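Local coordinates for putative sugar binding protein (Geobacillus stearothermophilus, PDB 6GT9) that binds galactose in the cleft between two alpha/beta lobes and probably serves as the sugar-recognising component of a three-component sensing system, at residues Val34-Glu39 with Ile91-Leu96; Lys240-Gly245 with Ile261-Val266; Val156-Gly161 with Val188-Ser193. All blocks are in the same frame, centred on the assembly; numbering follows the deposited sequence.

Interaction 1: residues Val34-Glu39 with Ile91-Leu96. With GAL (beta-D-galactopyranose), chain E.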
ATOM      1  N   VAL A  34       3.781  -4.688  18.530  1.00 18.56           N
ATOM      2  CA  VAL A  34       3.412  -5.618  17.470  1.00 16.48           C
ATOM      3  C   VAL A  34       3.175  -4.822  16.194  1.00 19.38           C
ATOM      4  O   VAL A  34       2.486  -3.797  16.216  1.00 17.69           O
ATOM      5  CB  VAL A  34       2.166  -6.441  17.836  1.00 17.80           C
ATOM      6  CG1 VAL A  34       1.789  -7.371  16.664  1.00 19.61           C
ATOM      7  CG2 VAL A  34       2.423  -7.262  19.123  1.00 17.93           C
ATOM      8  N   LEU A  35       3.746  -5.289  15.090  1.00 19.91           N
ATOM      9  CA  LEU A  35       3.474  -4.740  13.764  1.00 21.37           C
ATOM     10  C   LEU A  35       2.722  -5.809  12.990  1.00 19.66           C
ATOM     11  O   LEU A  35       3.213  -6.934  12.855  1.00 17.52           O
ATOM     12  CB  LEU A  35       4.763  -4.350  13.041  1.00 15.43           C
ATOM     13  CG  LEU A  35       4.635  -3.988  11.554  1.00 15.79           C
ATOM     14  CD1 LEU A  35       3.779  -2.740  11.341  1.00 17.22           C
ATOM     15  CD2 LEU A  35       6.015  -3.815  10.928  1.00 15.24           C
ATOM     16  N   VAL A  36       1.529  -5.471  12.515  1.00 18.34           N
ATOM     17  CA  VAL A  36       0.684  -6.402  11.774  1.00 19.29           C
ATOM     18  C   VAL A  36       0.693  -5.974  10.308  1.00 20.66           C
ATOM     19  O   VAL A  36       0.182  -4.892   9.983  1.00 23.57           O
ATOM     20  CB  VAL A  36      -0.744  -6.430  12.328  1.00 17.95           C
ATOM     21  CG1 VAL A  36      -1.591  -7.407  11.524  1.00 22.59           C
ATOM     22  CG2 VAL A  36      -0.729  -6.794  13.810  1.00 20.50           C
ATOM     23  N   PRO A  37       1.277  -6.754   9.404  1.00 19.64           N
ATOM     24  CA  PRO A  37       1.229  -6.417   7.980  1.00 19.69           C
ATOM     25  C   PRO A  37      -0.056  -6.929   7.339  1.00 19.09           C
ATOM     26  O   PRO A  37      -0.784  -7.743   7.901  1.00 18.82           O
ATOM     27  CB  PRO A  37       2.441  -7.155   7.416  1.00 19.12           C
ATOM     28  CG  PRO A  37       2.430  -8.437   8.218  1.00 19.93           C
ATOM     29  CD  PRO A  37       2.051  -7.992   9.638  1.00 20.40           C
ATOM     30  N   GLU A  38      -0.324  -6.428   6.131  1.00 20.13           N
ATOM     31  CA  GLU A  38      -1.461  -6.926   5.369  1.00 18.07           C
ATOM     32  C   GLU A  38      -1.290  -8.410   5.059  1.00 21.32           C
ATOM     33  O   GLU A  38      -2.260  -9.170   5.078  1.00 21.34           O
ATOM     34  CB  GLU A  38      -1.616  -6.116   4.076  1.00 17.56           C
ATOM     35  CG  GLU A  38      -2.846  -6.422   3.235  1.00 21.47           C
ATOM     36  CD  GLU A  38      -3.026  -5.388   2.115  1.00 23.61           C
ATOM     37  OE1 GLU A  38      -2.185  -4.465   2.037  1.00 22.22           O
ATOM     38  OE2 GLU A  38      -3.990  -5.491   1.323  1.00 25.17           O
ATOM     39  N   GLU A  39      -0.054  -8.835   4.800  1.00 19.08           N
ATOM     40  CA  GLU A  39       0.268 -10.209   4.434  1.00 21.88           C
ATOM     41  C   GLU A  39       1.727 -10.441   4.786  1.00 22.63           C
ATOM     42  O   GLU A  39       2.592  -9.639   4.405  1.00 22.68           O
ATOM     43  CB  GLU A  39       0.016 -10.464   2.944  1.00 20.60           C
ATOM     44  CG  GLU A  39       0.076 -11.950   2.536  1.00 27.32           C
ATOM     45  CD  GLU A  39      -0.299 -12.157   1.074  1.00 24.84           C
ATOM     46  OE1 GLU A  39       0.613 -12.244   0.220  1.00 24.25           O
ATOM     47  OE2 GLU A  39      -1.513 -12.178   0.777  1.00 22.08           O
ATOM     48  N   ILE A  91       0.339  -1.415  19.318  1.00 18.44           N
ATOM     49  CA  ILE A  91      -0.019  -2.197  18.139  1.00 15.67           C
ATOM     50  C   ILE A  91       0.017  -1.265  16.936  1.00 19.06           C
ATOM     51  O   ILE A  91      -0.571  -0.174  16.968  1.00 17.47           O
ATOM     52  CB  ILE A  91      -1.405  -2.851  18.292  1.00 18.10           C
ATOM     53  CG1 ILE A  91      -1.369  -3.892  19.426  1.00 17.72           C
ATOM     54  CG2 ILE A  91      -1.845  -3.491  16.999  1.00 18.10           C
ATOM     55  CD1 ILE A  91      -2.701  -4.538  19.745  1.00 21.70           C
ATOM     56  N   ILE A  92       0.739  -1.672  15.903  1.00 18.52           N
ATOM     57  CA  ILE A  92       0.888  -0.908  14.668  1.00 16.26           C
ATOM     58  C   ILE A  92       0.274  -1.729  13.546  1.00 18.29           C
ATOM     59  O   ILE A  92       0.655  -2.890  13.346  1.00 15.63           O
ATOM     60  CB  ILE A  92       2.366  -0.595  14.379  1.00 15.83           C
ATOM     61  CG1 ILE A  92       3.003   0.107  15.585  1.00 19.28           C
ATOM     62  CG2 ILE A  92       2.506   0.247  13.084  1.00 17.26           C
ATOM     63  CD1 ILE A  92       4.527   0.067  15.602  1.00 17.17           C
ATOM     64  N   THR A  93      -0.666  -1.130  12.814  1.00 18.00           N
ATOM     65  CA  THR A  93      -1.450  -1.867  11.832  1.00 18.50           C
ATOM     66  C   THR A  93      -2.056  -0.905  10.820  1.00 16.43           C
ATOM     67  O   THR A  93      -2.266   0.272  11.106  1.00 16.42           O
ATOM     68  CB  THR A  93      -2.582  -2.651  12.499  1.00 20.52           C
ATOM     69  OG1 THR A  93      -3.329  -3.353  11.505  1.00 19.94           O
ATOM     70  CG2 THR A  93      -3.510  -1.683  13.214  1.00 18.71           C
ATOM     71  N   GLN A  94      -2.381  -1.438   9.648  1.00 20.35           N
ATOM     72  CA  GLN A  94      -3.265  -0.722   8.738  1.00 17.52           C
ATOM     73  C   GLN A  94      -4.652  -0.615   9.355  1.00 21.06           C
ATOM     74  O   GLN A  94      -5.115  -1.523  10.056  1.00 19.67           O
ATOM     75  CB  GLN A  94      -3.390  -1.459   7.411  1.00 14.92           C
ATOM     76  CG  GLN A  94      -2.177  -1.490   6.532  1.00 17.71           C
ATOM     77  CD  GLN A  94      -2.283  -2.650   5.552  1.00 20.08           C
ATOM     78  OE1 GLN A  94      -2.357  -3.800   5.976  1.00 20.03           O
ATOM     79  NE2 GLN A  94      -2.337  -2.350   4.243  1.00 18.05           N
ATOM     80  N   GLY A  95      -5.316   0.505   9.105  1.00 23.03           N
ATOM     81  CA  GLY A  95      -6.748   0.550   9.312  1.00 20.98           C
ATOM     82  C   GLY A  95      -7.375   0.076   8.023  1.00 23.69           C
ATOM     83  O   GLY A  95      -7.861   0.891   7.236  1.00 25.81           O
ATOM     84  N   LEU A  96      -7.338  -1.242   7.783  1.00 26.62           N
ATOM     85  CA  LEU A  96      -7.496  -1.765   6.425  1.00 23.96           C
ATOM     86  C   LEU A  96      -8.863  -1.431   5.838  1.00 27.39           C
ATOM     87  O   LEU A  96      -8.971  -1.101   4.647  1.00 25.66           O
ATOM     88  CB  LEU A  96      -7.259  -3.271   6.422  1.00 23.72           C
ATOM     89  CG  LEU A  96      -6.929  -3.924   5.084  1.00 24.29           C
ATOM     90  CD1 LEU A  96      -5.808  -3.155   4.376  1.00 21.58           C
ATOM     91  CD2 LEU A  96      -6.520  -5.365   5.338  1.00 27.75           C
TER
HETATM   92  C1  GAL E 401       1.427  -1.484  -1.521  1.00 16.19           C
HETATM   93  C2  GAL E 401       0.559  -1.178  -0.317  1.00 17.95           C
HETATM   94  C3  GAL E 401       0.678  -2.274   0.759  1.00 17.31           C
HETATM   95  C4  GAL E 401       0.345  -3.630   0.161  1.00 16.41           C
HETATM   96  C5  GAL E 401       1.165  -3.876  -1.094  1.00 20.18           C
HETATM   97  C6  GAL E 401       0.738  -5.144  -1.838  1.00 19.10           C
HETATM   98  O1  GAL E 401       1.268  -0.471  -2.494  1.00 20.53           O
HETATM   99  O2  GAL E 401       0.936   0.069   0.283  1.00 16.36           O
HETATM  100  O3  GAL E 401      -0.263  -2.053   1.764  1.00 18.48           O
HETATM  101  O4  GAL E 401      -1.048  -3.703  -0.160  1.00 18.15           O
HETATM  102  O5  GAL E 401       1.066  -2.766  -2.074  1.00 19.67           O
HETATM  103  O6  GAL E 401       1.730  -5.545  -2.758  1.00 20.40           O
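V34 pairs with I91 and L35 with I92 as adjacent parallel strands of one Rossmann-like alpha/beta sheet of the periplasmic binding protein fold, and the turns that follow carry E38 and Q94 into the galactose pocket. Two backbone bonds hold the pair: I92 N donates to V34 O at 2.8 Å, and I92 O accepts from V36 N, also at 2.8 Å. The backbone of L35 bonds to E64 and I66 on the far side of its strand. On one sheet face, L35 CD1 rests against I92 CG2 (3.7 Å), with A52 of helix 43-59 also touching L35. T93 OG1 is satisfied by Q94 O, to which it donates at 2.9 Å, and by H76 NE2. In E38, chi1 (-174°) puts CG beside the carbonyl carbon, and the chain, extended beyond CG, brings E38 OE1 to galactose O4, which donates to it at 2.6 Å. Q94 NE2 is shared: its stronger partner is D119 OD1, while D119 OD2 bonds to the sugar, so Q94 links two sugar-binding carboxylates. Q94 NE2 donates to E38 OE1 at 3.1 Å, with that oxygen close to the amide plane of Q94, and comes from above, 59° out of the carboxylate plane.

Interaction 2: residues Lys240-Gly245 with Ile261-Val266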
ATOM      1  N   LYS A 240       2.299  -0.244 -28.414  1.00 43.80           N
ATOM      2  CA  LYS A 240       2.552  -0.265 -27.000  1.00 43.85           C
ATOM      3  C   LYS A 240       1.374  -0.014 -26.037  1.00 41.82           C
ATOM      4  O   LYS A 240       0.345   0.500 -26.395  1.00 38.12           O
ATOM      5  CB  LYS A 240       3.819   0.535 -26.662  1.00 47.09           C
ATOM      6  CG  LYS A 240       4.688  -0.074 -25.558  1.00 44.42           C
ATOM      7  CD  LYS A 240       6.111   0.417 -25.660  1.00 40.65           C
ATOM      8  CE  LYS A 240       6.769   0.572 -24.296  1.00 46.62           C
ATOM      9  NZ  LYS A 240       7.797   1.654 -24.297  1.00 31.73           N
ATOM     10  N   THR A 241       1.566  -0.442 -24.801  1.00 37.45           N
ATOM     11  CA  THR A 241       0.580  -0.353 -23.748  1.00 32.21           C
ATOM     12  C   THR A 241       1.200   0.470 -22.644  1.00 29.49           C
ATOM     13  O   THR A 241       2.282   0.213 -22.277  1.00 27.87           O
ATOM     14  CB  THR A 241       0.327  -1.755 -23.209  1.00 30.96           C
ATOM     15  OG1 THR A 241      -0.226  -2.544 -24.231  1.00 32.33           O
ATOM     16  CG2 THR A 241      -0.596  -1.756 -22.043  1.00 28.38           C
ATOM     17  N   TYR A 242       0.476   1.453 -22.143  1.00 28.03           N
ATOM     18  CA  TYR A 242       0.952   2.322 -21.074  1.00 24.05           C
ATOM     19  C   TYR A 242       0.654   1.678 -19.725  1.00 21.90           C
ATOM     20  O   TYR A 242      -0.488   1.308 -19.446  1.00 24.78           O
ATOM     21  CB  TYR A 242       0.293   3.699 -21.165  1.00 23.84           C
ATOM     22  CG  TYR A 242       0.721   4.681 -20.088  1.00 23.14           C
ATOM     23  CD1 TYR A 242       1.824   5.507 -20.265  1.00 23.32           C
ATOM     24  CD2 TYR A 242       0.012   4.783 -18.891  1.00 24.01           C
ATOM     25  CE1 TYR A 242       2.216   6.407 -19.270  1.00 25.06           C
ATOM     26  CE2 TYR A 242       0.395   5.681 -17.895  1.00 23.48           C
ATOM     27  CZ  TYR A 242       1.495   6.487 -18.087  1.00 24.04           C
ATOM     28  OH  TYR A 242       1.868   7.390 -17.101  1.00 23.70           O
ATOM     29  N   ILE A 243       1.676   1.547 -18.886  1.00 21.05           N
ATOM     30  CA  ILE A 243       1.510   0.960 -17.554  1.00 22.09           C
ATOM     31  C   ILE A 243       2.012   1.951 -16.519  1.00 20.07           C
ATOM     32  O   ILE A 243       3.187   2.335 -16.546  1.00 24.00           O
ATOM     33  CB  ILE A 243       2.263  -0.368 -17.406  1.00 21.03           C
ATOM     34  CG1 ILE A 243       1.825  -1.360 -18.471  1.00 17.47           C
ATOM     35  CG2 ILE A 243       2.007  -0.962 -16.020  1.00 17.67           C
ATOM     36  CD1 ILE A 243       2.603  -2.661 -18.416  1.00 21.88           C
ATOM     37  N   ILE A 244       1.145   2.333 -15.583  1.00 20.58           N
ATOM     38  CA  ILE A 244       1.578   3.044 -14.386  1.00 14.43           C
ATOM     39  C   ILE A 244       1.194   2.193 -13.178  1.00 19.73           C
ATOM     40  O   ILE A 244       0.047   1.745 -13.061  1.00 21.12           O
ATOM     41  CB  ILE A 244       1.003   4.476 -14.305  1.00 16.40           C
ATOM     42  CG1 ILE A 244       1.516   5.189 -13.030  1.00 16.71           C
ATOM     43  CG2 ILE A 244      -0.508   4.476 -14.404  1.00 18.66           C
ATOM     44  CD1 ILE A 244       1.369   6.718 -13.030  1.00 19.60           C
ATOM     45  N   GLY A 245       2.171   1.914 -12.327  1.00 18.61           N
ATOM     46  CA  GLY A 245       1.931   1.096 -11.144  1.00 17.83           C
ATOM     47  C   GLY A 245       2.351   1.774  -9.859  1.00 19.43           C
ATOM     48  O   GLY A 245       2.611   2.980  -9.851  1.00 22.60           O
ATOM     49  N   ILE A 261       7.099  -0.881 -18.221  1.00 30.15           N
ATOM     50  CA  ILE A 261       6.360   0.021 -17.341  1.00 26.41           C
ATOM     51  C   ILE A 261       6.796   1.448 -17.635  1.00 23.59           C
ATOM     52  O   ILE A 261       7.984   1.723 -17.822  1.00 28.42           O
ATOM     53  CB  ILE A 261       6.589  -0.355 -15.861  1.00 21.03           C
ATOM     54  CG1 ILE A 261       5.974  -1.737 -15.596  1.00 25.03           C
ATOM     55  CG2 ILE A 261       6.014   0.699 -14.928  1.00 24.76           C
ATOM     56  CD1 ILE A 261       6.124  -2.236 -14.165  1.00 25.28           C
ATOM     57  N   ALA A 262       5.832   2.365 -17.692  1.00 23.97           N
ATOM     58  CA  ALA A 262       6.123   3.765 -17.987  1.00 22.54           C
ATOM     59  C   ALA A 262       6.351   4.615 -16.745  1.00 27.00           C
ATOM     60  O   ALA A 262       7.108   5.596 -16.795  1.00 22.99           O
ATOM     61  CB  ALA A 262       4.978   4.377 -18.797  1.00 24.26           C
ATOM     62  N   ALA A 263       5.705   4.285 -15.629  1.00 25.12           N
ATOM     63  CA  ALA A 263       5.801   5.147 -14.463  1.00 15.17           C
ATOM     64  C   ALA A 263       5.412   4.344 -13.237  1.00 18.41           C
ATOM     65  O   ALA A 263       4.785   3.290 -13.341  1.00 20.20           O
ATOM     66  CB  ALA A 263       4.895   6.368 -14.589  1.00 16.58           C
ATOM     67  N   THR A 264       5.776   4.859 -12.068  1.00 23.64           N
ATOM     68  CA  THR A 264       5.310   4.210 -10.851  1.00 19.62           C
ATOM     69  C   THR A 264       5.294   5.214  -9.703  1.00 21.15           C
ATOM     70  O   THR A 264       6.072   6.171  -9.676  1.00 21.67           O
ATOM     71  CB  THR A 264       6.148   2.956 -10.524  1.00 20.62           C
ATOM     72  OG1 THR A 264       5.436   2.156  -9.574  1.00 21.34           O
ATOM     73  CG2 THR A 264       7.516   3.318  -9.961  1.00 24.42           C
ATOM     74  N   VAL A 265       4.377   4.993  -8.764  1.00 22.87           N
ATOM     75  CA  VAL A 265       4.182   5.887  -7.630  1.00 24.35           C
ATOM     76  C   VAL A 265       5.077   5.444  -6.479  1.00 27.22           C
ATOM     77  O   VAL A 265       5.008   4.293  -6.025  1.00 23.49           O
ATOM     78  CB  VAL A 265       2.709   5.928  -7.201  1.00 20.94           C
ATOM     79  CG1 VAL A 265       2.525   6.925  -6.052  1.00 19.39           C
ATOM     80  CG2 VAL A 265       1.832   6.310  -8.400  1.00 21.53           C
ATOM     81  N   VAL A 266       5.907   6.366  -5.988  1.00 23.18           N
ATOM     82  CA  VAL A 266       6.859   6.037  -4.933  1.00 25.97           C
ATOM     83  C   VAL A 266       6.160   6.058  -3.583  1.00 19.66           C
ATOM     84  O   VAL A 266       5.321   6.922  -3.313  1.00 23.05           O
ATOM     85  CB  VAL A 266       8.045   7.014  -4.953  1.00 26.81           C
ATOM     86  CG1 VAL A 266       9.031   6.681  -3.838  1.00 30.22           C
ATOM     87  CG2 VAL A 266       8.736   6.975  -6.317  1.00 27.74           C
TER
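I243-G245 and A262-V265 run side by side in the same direction, the axes of strands 242-245 and 263-266 lying 4.6 Å apart at closest and only 9° from parallel. The pairing starts with a forked acceptor: I243 O takes A262 N at 2.9 Å and, weakly, A263 N at 3.3 Å. A262 has a psi of -31°, far from an extended conformation, and this bend turns both successive N-H groups toward the one carbonyl. From A263 onward the regular parallel pattern takes over, with G245 N donating to A263 O (3.1 Å) and V265 N to G245 O (2.9 Å).

The side chains fill in around this backbone. In Y242, chi1 (180°) puts CG beside the carbonyl carbon, and from there the ring reaches the methyl of A262, lying obliquely to it with CE1 3.5 Å from A262 CB. Its hydroxyl is hydrogen-bonded to D149 OD2 of helix 135-149, which ties the far end of the ring to that helix. I244 lays CG1 and CD1 over the small side chain of A263, CD1 coming within 3.9 Å of A263 CB. I243 and I261 meet through CG2 of the first and CG1 of the second, 4.1 Å apart. T264 OG1 bonds to D247 O, just beyond strand 242-246, linking T264 to a residue that binds the sugar.

The contact closes the beta-alpha-beta unit made with helix 250-258. Helix 135-149 packs on Y242, I244 and V265, whereas helix 224-235 touches I243 and I261. Within the sheet, strand 216-219 bonds to the backbones of Y242 and I244, and strand 298-301 runs antiparallel to 263-266, bonding to T264 and touching A263.

Interaction 3: residues Val156-Gly161 with Val188-Ser193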
ATOM      1  N   VAL A 156      -8.396   2.785 -20.419  1.00 25.38           N
ATOM      2  CA  VAL A 156      -7.718   2.419 -19.180  1.00 22.70           C
ATOM      3  C   VAL A 156      -8.399   1.224 -18.536  1.00 21.93           C
ATOM      4  O   VAL A 156      -9.628   1.196 -18.399  1.00 25.31           O
ATOM      5  CB  VAL A 156      -7.690   3.601 -18.195  1.00 20.33           C
ATOM      6  CG1 VAL A 156      -7.017   3.189 -16.901  1.00 21.94           C
ATOM      7  CG2 VAL A 156      -6.984   4.794 -18.830  1.00 22.28           C
ATOM      8  N   ALA A 157      -7.594   0.263 -18.097  1.00 22.63           N
ATOM      9  CA  ALA A 157      -8.014  -0.744 -17.136  1.00 21.08           C
ATOM     10  C   ALA A 157      -7.230  -0.563 -15.845  1.00 20.66           C
ATOM     11  O   ALA A 157      -6.062  -0.163 -15.863  1.00 18.96           O
ATOM     12  CB  ALA A 157      -7.803  -2.163 -17.675  1.00 18.35           C
ATOM     13  N   ILE A 158      -7.878  -0.897 -14.729  1.00 21.02           N
ATOM     14  CA  ILE A 158      -7.323  -0.733 -13.390  1.00 20.03           C
ATOM     15  C   ILE A 158      -7.234  -2.102 -12.748  1.00 19.82           C
ATOM     16  O   ILE A 158      -8.204  -2.869 -12.768  1.00 21.32           O
ATOM     17  CB  ILE A 158      -8.179   0.195 -12.510  1.00 20.26           C
ATOM     18  CG1 ILE A 158      -8.206   1.602 -13.090  1.00 18.28           C
ATOM     19  CG2 ILE A 158      -7.654   0.191 -11.048  1.00 19.36           C
ATOM     20  CD1 ILE A 158      -9.040   2.601 -12.275  1.00 22.05           C
ATOM     21  N   ILE A 159      -6.070  -2.417 -12.207  1.00 18.90           N
ATOM     22  CA  ILE A 159      -5.913  -3.554 -11.313  1.00 21.37           C
ATOM     23  C   ILE A 159      -5.623  -3.003  -9.921  1.00 23.81           C
ATOM     24  O   ILE A 159      -4.706  -2.194  -9.737  1.00 20.76           O
ATOM     25  CB  ILE A 159      -4.830  -4.509 -11.832  1.00 20.20           C
ATOM     26  CG1 ILE A 159      -5.259  -4.982 -13.231  1.00 21.57           C
ATOM     27  CG2 ILE A 159      -4.627  -5.676 -10.891  1.00 24.25           C
ATOM     28  CD1 ILE A 159      -4.411  -6.023 -13.824  1.00 28.67           C
ATOM     29  N   THR A 160      -6.432  -3.409  -8.948  1.00 23.81           N
ATOM     30  CA  THR A 160      -6.343  -2.896  -7.592  1.00 22.81           C
ATOM     31  C   THR A 160      -6.206  -4.073  -6.631  1.00 22.15           C
ATOM     32  O   THR A 160      -6.645  -5.187  -6.925  1.00 20.51           O
ATOM     33  CB  THR A 160      -7.573  -2.014  -7.261  1.00 24.43           C
ATOM     34  OG1 THR A 160      -7.374  -1.325  -6.021  1.00 24.82           O
ATOM     35  CG2 THR A 160      -8.851  -2.840  -7.182  1.00 24.78           C
ATOM     36  N   GLY A 161      -5.567  -3.827  -5.489  1.00 23.13           N
ATOM     37  CA  GLY A 161      -5.357  -4.907  -4.530  1.00 26.87           C
ATOM     38  C   GLY A 161      -6.652  -5.544  -4.060  1.00 23.93           C
ATOM     39  O   GLY A 161      -6.747  -6.768  -3.944  1.00 28.85           O
ATOM     40  N   VAL A 188     -12.448   1.313 -18.517  1.00 27.56           N
ATOM     41  CA  VAL A 188     -13.347   0.277 -19.015  1.00 32.03           C
ATOM     42  C   VAL A 188     -13.330  -0.977 -18.167  1.00 28.90           C
ATOM     43  O   VAL A 188     -14.107  -1.905 -18.441  1.00 33.45           O
ATOM     44  CB  VAL A 188     -13.035  -0.070 -20.481  1.00 29.00           C
ATOM     45  CG1 VAL A 188     -13.102   1.185 -21.333  1.00 31.19           C
ATOM     46  CG2 VAL A 188     -11.673  -0.715 -20.588  1.00 28.80           C
ATOM     47  N   ALA A 189     -12.470  -1.051 -17.155  1.00 29.18           N
ATOM     48  CA  ALA A 189     -12.385  -2.261 -16.354  1.00 24.22           C
ATOM     49  C   ALA A 189     -11.638  -1.955 -15.065  1.00 26.18           C
ATOM     50  O   ALA A 189     -10.677  -1.177 -15.067  1.00 27.61           O
ATOM     51  CB  ALA A 189     -11.686  -3.386 -17.135  1.00 21.15           C
ATOM     52  N   ILE A 190     -12.111  -2.547 -13.967  1.00 28.50           N
ATOM     53  CA  ILE A 190     -11.450  -2.516 -12.663  1.00 25.35           C
ATOM     54  C   ILE A 190     -11.526  -3.932 -12.099  1.00 28.80           C
ATOM     55  O   ILE A 190     -12.624  -4.480 -11.956  1.00 31.40           O
ATOM     56  CB  ILE A 190     -12.107  -1.508 -11.692  1.00 26.42           C
ATOM     57  CG1 ILE A 190     -12.202  -0.120 -12.336  1.00 27.92           C
ATOM     58  CG2 ILE A 190     -11.347  -1.435 -10.369  1.00 25.93           C
ATOM     59  CD1 ILE A 190     -12.831   0.950 -11.458  1.00 31.31           C
ATOM     60  N   GLU A 191     -10.368  -4.536 -11.807  1.00 31.07           N
ATOM     61  CA  GLU A 191     -10.300  -5.902 -11.295  1.00 28.91           C
ATOM     62  C   GLU A 191      -9.371  -5.977 -10.086  1.00 28.35           C
ATOM     63  O   GLU A 191      -8.457  -5.168  -9.925  1.00 25.41           O
ATOM     64  CB  GLU A 191      -9.818  -6.887 -12.373  1.00 28.14           C
ATOM     65  CG  GLU A 191     -10.662  -6.878 -13.652  1.00 33.75           C
ATOM     66  CD  GLU A 191     -11.990  -7.611 -13.508  1.00 39.29           C
ATOM     67  OE1 GLU A 191     -12.170  -8.335 -12.500  1.00 44.03           O
ATOM     68  OE2 GLU A 191     -12.855  -7.463 -14.403  1.00 40.27           O
ATOM     69  N   GLU A 192      -9.610  -6.981  -9.242  1.00 25.44           N
ATOM     70  CA  GLU A 192      -8.857  -7.205  -8.014  1.00 24.54           C
ATOM     71  C   GLU A 192      -7.763  -8.244  -8.221  1.00 27.51           C
ATOM     72  O   GLU A 192      -7.989  -9.291  -8.835  1.00 23.22           O
ATOM     73  CB  GLU A 192      -9.784  -7.678  -6.899  1.00 30.92           C
ATOM     74  CG  GLU A 192     -10.867  -6.689  -6.547  1.00 32.09           C
ATOM     75  CD  GLU A 192     -11.824  -7.239  -5.512  1.00 40.47           C
ATOM     76  OE1 GLU A 192     -12.785  -7.936  -5.907  1.00 48.77           O
ATOM     77  OE2 GLU A 192     -11.611  -6.985  -4.307  1.00 31.96           O
ATOM     78  N   SER A 193      -6.585  -7.966  -7.670  1.00 26.05           N
ATOM     79  CA  SER A 193      -5.453  -8.880  -7.754  1.00 23.17           C
ATOM     80  C   SER A 193      -5.209  -9.666  -6.469  1.00 22.29           C
ATOM     81  O   SER A 193      -4.408 -10.603  -6.485  1.00 23.73           O
ATOM     82  CB  SER A 193      -4.180  -8.104  -8.101  1.00 24.29           C
ATOM     83  OG  SER A 193      -3.800  -7.275  -7.000  1.00 21.55           O
TER
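V188, within strand 185-192, the second strand of a parallel beta-alpha-beta unit with strand 154-160 and helix 166-179 at the edge of a Rossmann-like sheet, bonds through N to V156 O at 2.8 Å. A189 O accepts from I158 N at 2.8 Å, and the A189 methyl faces that of A157, CB to CB 4.1 Å; A189 N is buried and has no partner in the model. I190 and I158 lie side by side and point the same way: chi1 of I190 (-53°) puts CG2 anti to the backbone N and CG1 beside it, setting both branches against I158, with I190 CG1 4.0 Å from I158 CB and the two CG2 methyls 4.1 Å apart. An alanine at I190 would probably leave I158 without these mates and open a gap near E176 of helix 166-179. E191 bonds through both backbone atoms, N to I158 O and O to T160 N, while its side chain packs on K203 and I207 of helix 197-210. E192 turns to the other face, where OE2 accepts from L163 N. S193 N donates to T160 O, S193 OG is hydrogen-bonded to D224 OD1, and S193 CB sits 3.7 Å from I159 CG2.

Along the chain the contacts come in the order interaction 1, interaction 3, interaction 2, without overlap. Interaction 1 belongs to one sheet, 62-65 to 292-294. Interactions 2 and 3 share the other, with strand 216-219 between strand 154-160 of interaction 3 and strand 242-246 of interaction 2; their centres are 14 Å apart. Interaction 1 lies on the opposite side of the chain's centre from the other two, its centre about 28 Å from that of interaction 2 and 24 Å from that of interaction 3, though its nearest atoms come within about 6 Å of the latter. Galactose sits in the cleft between the sheets, so residues from both lobes hold it, as in relatives of the periplasmic binding protein fold.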